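Local atomic coordinates of aminoglycoside phosphotransferase (Alicyclobacillus acidocaldarius subsp. acidocaldarius, PDB entry 4PDY), a protein that probably transfers a phosphate group to a small-molecule substrate, as a member of the kinase-like aminoglycoside phosphotransferase family, and is seen here with histidine bound. Residues 131-136 against 282-287. Numbering follows the deposited sequence. Where two conformers were deposited one is given.
Sequences LAQFHE and DAVRNI
Two helices of the largely helical lobe of this kinase-like fold meet here near their C-terminal ends. Segment 131-136 lies on helix 121-137. Segment 282-287 takes in the last part of helix 271-284 and residues that follow. Val-284 carries the contact, set against Ala-132, Gln-133 and Glu-136. Its CG1 is anti to the backbone N (chi1 177°), so the two methyls diverge. CG2 rests on Ala-132 CB at 3.7 Å and reaches Gln-133 CG at 3.9 Å. CG1 lies 3.6 Å from Ala-132 O and also touches Glu-136 CB. That carbonyl already accepts the helical bond from Glu-136 N. Gln-133 meets Val-284 at about a right angle; its OE1 is hydrogen-bonded to Lys-84. Phe-281, on helix 271-284, also touches Ala-132.

Beside Val-284 lies a polar patch of Glu-136 and Arg-285. Glu-136 bends at chi2 (74°), and its OE1 comes 3.6 Å from Arg-285 CD, against the extended arginine chain. The charged ends do not pair directly: OE1 stays 4.6 Å from Arg-285 NE. One water donates to Val-284 O at 2.9 Å and to Glu-136 OE2 at 3.3 Å. It also lies in the guanidinium plane, at its edge, where it accepts a weak bond from Arg-285 NH1. Ile-287 N bonds back to Asp-282 OD1 from above the carboxylate plane. The direct contact is van der Waals, mostly through carbon atoms, while the polar link between the segments runs through water. Arg-139 forms a long, weak ion pair with Glu-136 and lies close to Arg-285 as a like charge, so the net electrostatic effect is probably weak.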
loop_
_atom_site.group_PDB
_atom_site.type_symbol
_atom_site.label_atom_id
_atom_site.label_comp_id
_atom_site.label_asym_id
_atom_site.label_seq_id
_atom_site.Cartn_x
_atom_site.Cartn_y
_atom_site.Cartn_z
ATOM N N LEU A 131 9.388 -6.122 -0.092
ATOM C CA LEU A 131 8.042 -6.699 -0.051
ATOM C C LEU A 131 8.058 -8.199 -0.403
ATOM O O LEU A 131 7.378 -9.001 0.240
ATOM C CB LEU A 131 7.123 -5.938 -0.999
ATOM C CG LEU A 131 6.743 -4.517 -0.550
ATOM C CD1 LEU A 131 6.138 -3.776 -1.738
ATOM C CD2 LEU A 131 5.804 -4.521 0.651
ATOM N N ALA A 132 8.832 -8.554 -1.415
ATOM C CA ALA A 132 8.963 -9.948 -1.813
ATOM C C ALA A 132 9.586 -10.788 -0.711
ATOM O O ALA A 132 9.187 -11.916 -0.447
ATOM C CB ALA A 132 9.767 -10.034 -3.081
ATOM N N GLN A 133 10.607 -10.233 -0.058
ATOM C CA GLN A 133 11.248 -10.932 1.053
ATOM C C GLN A 133 10.276 -11.157 2.202
ATOM O O GLN A 133 10.287 -12.211 2.833
ATOM C CB GLN A 133 12.486 -10.167 1.548
ATOM C CG GLN A 133 13.648 -10.189 0.584
ATOM C CD GLN A 133 14.840 -9.424 1.094
ATOM O OE1 GLN A 133 14.678 -8.371 1.744
ATOM N NE2 GLN A 133 16.040 -9.966 0.877
ATOM N N PHE A 134 9.466 -10.150 2.507
ATOM C CA PHE A 134 8.470 -10.297 3.566
ATOM C C PHE A 134 7.471 -11.415 3.244
ATOM O O PHE A 134 7.155 -12.233 4.094
ATOM C CB PHE A 134 7.746 -8.964 3.787
ATOM C CG PHE A 134 6.647 -9.022 4.825
ATOM C CD1 PHE A 134 6.921 -9.365 6.134
ATOM C CD2 PHE A 134 5.341 -8.731 4.487
ATOM C CE1 PHE A 134 5.920 -9.416 7.082
ATOM C CE2 PHE A 134 4.338 -8.765 5.420
ATOM C CZ PHE A 134 4.623 -9.135 6.721
ATOM N N HIS A 135 7.024 -11.434 2.003
ATOM C CA HIS A 135 6.040 -12.428 1.582
ATOM C C HIS A 135 6.632 -13.822 1.674
ATOM O O HIS A 135 5.990 -14.742 2.194
ATOM C CB HIS A 135 5.562 -12.117 0.176
ATOM C CG HIS A 135 4.319 -12.860 -0.200
ATOM N ND1 HIS A 135 3.062 -12.386 0.084
ATOM C CD2 HIS A 135 4.147 -14.049 -0.819
ATOM C CE1 HIS A 135 2.161 -13.252 -0.350
ATOM N NE2 HIS A 135 2.798 -14.269 -0.896
ATOM N N GLU A 136 7.872 -13.967 1.223
ATOM C CA GLU A 136 8.547 -15.262 1.244
ATOM C C GLU A 136 8.784 -15.741 2.673
ATOM O O GLU A 136 8.567 -16.905 3.012
ATOM C CB GLU A 136 9.863 -15.171 0.473
ATOM C CG GLU A 136 10.687 -16.449 0.432
ATOM C CD GLU A 136 10.120 -17.525 -0.488
ATOM O OE1 GLU A 136 9.134 -17.268 -1.214
ATOM O OE2 GLU A 136 10.683 -18.637 -0.497
ATOM N N ASP A 282 10.899 -11.187 -8.683
ATOM C CA ASP A 282 11.359 -12.422 -9.320
ATOM C C ASP A 282 12.611 -12.980 -8.664
ATOM O O ASP A 282 12.757 -14.188 -8.556
ATOM C CB ASP A 282 11.614 -12.172 -10.805
ATOM C CG ASP A 282 11.687 -13.440 -11.610
ATOM O OD1 ASP A 282 10.626 -14.040 -11.913
ATOM O OD2 ASP A 282 12.805 -13.812 -11.968
ATOM N N ALA A 283 13.505 -12.090 -8.214
ATOM C CA ALA A 283 14.755 -12.494 -7.563
ATOM C C ALA A 283 14.506 -13.304 -6.284
ATOM O O ALA A 283 15.265 -14.210 -5.952
ATOM C CB ALA A 283 15.595 -11.262 -7.247
ATOM N N VAL A 284 13.438 -12.979 -5.572
ATOM C CA VAL A 284 13.084 -13.718 -4.366
ATOM C C VAL A 284 12.341 -15.022 -4.708
ATOM O O VAL A 284 12.652 -16.077 -4.169
ATOM C CB VAL A 284 12.266 -12.830 -3.406
ATOM C CG1 VAL A 284 11.839 -13.612 -2.179
ATOM C CG2 VAL A 284 13.078 -11.601 -3.013
ATOM N N ARG A 285 11.367 -14.924 -5.599
ATOM C CA ARG A 285 10.618 -16.080 -6.091
ATOM C C ARG A 285 10.079 -15.734 -7.462
ATOM O O ARG A 285 9.490 -14.684 -7.640
ATOM C CB ARG A 285 9.487 -16.446 -5.130
ATOM C CG ARG A 285 8.666 -17.650 -5.548
ATOM C CD ARG A 285 7.769 -18.138 -4.424
ATOM N NE ARG A 285 7.071 -19.366 -4.793
ATOM C CZ ARG A 285 7.617 -20.584 -4.802
ATOM N NH1 ARG A 285 8.895 -20.768 -4.468
ATOM N NH2 ARG A 285 6.881 -21.628 -5.159
ATOM N N ASN A 286 10.274 -16.653 -8.413
ATOM C CA ASN A 286 9.785 -16.542 -9.788
ATOM C C ASN A 286 8.376 -15.997 -9.873
ATOM O O ASN A 286 7.504 -16.424 -9.107
ATOM C CB ASN A 286 9.785 -17.941 -10.434
ATOM C CG ASN A 286 9.300 -17.933 -11.880
ATOM O OD1 ASN A 286 9.901 -17.297 -12.742
ATOM N ND2 ASN A 286 8.211 -18.650 -12.151
ATOM N N ILE A 287 8.136 -15.079 -10.807
ATOM C CA ILE A 287 6.775 -14.648 -11.102
ATOM C C ILE A 287 6.211 -15.519 -12.233
ATOM O O ILE A 287 6.652 -15.406 -13.390
ATOM C CB ILE A 287 6.744 -13.187 -11.572
ATOM C CG1 ILE A 287 7.428 -12.262 -10.550
ATOM C CG2 ILE A 287 5.323 -12.713 -11.808
ATOM C CD1 ILE A 287 7.655 -10.863 -11.100
HETATM O O HOH W 1 11.573 -18.716 -3.638
#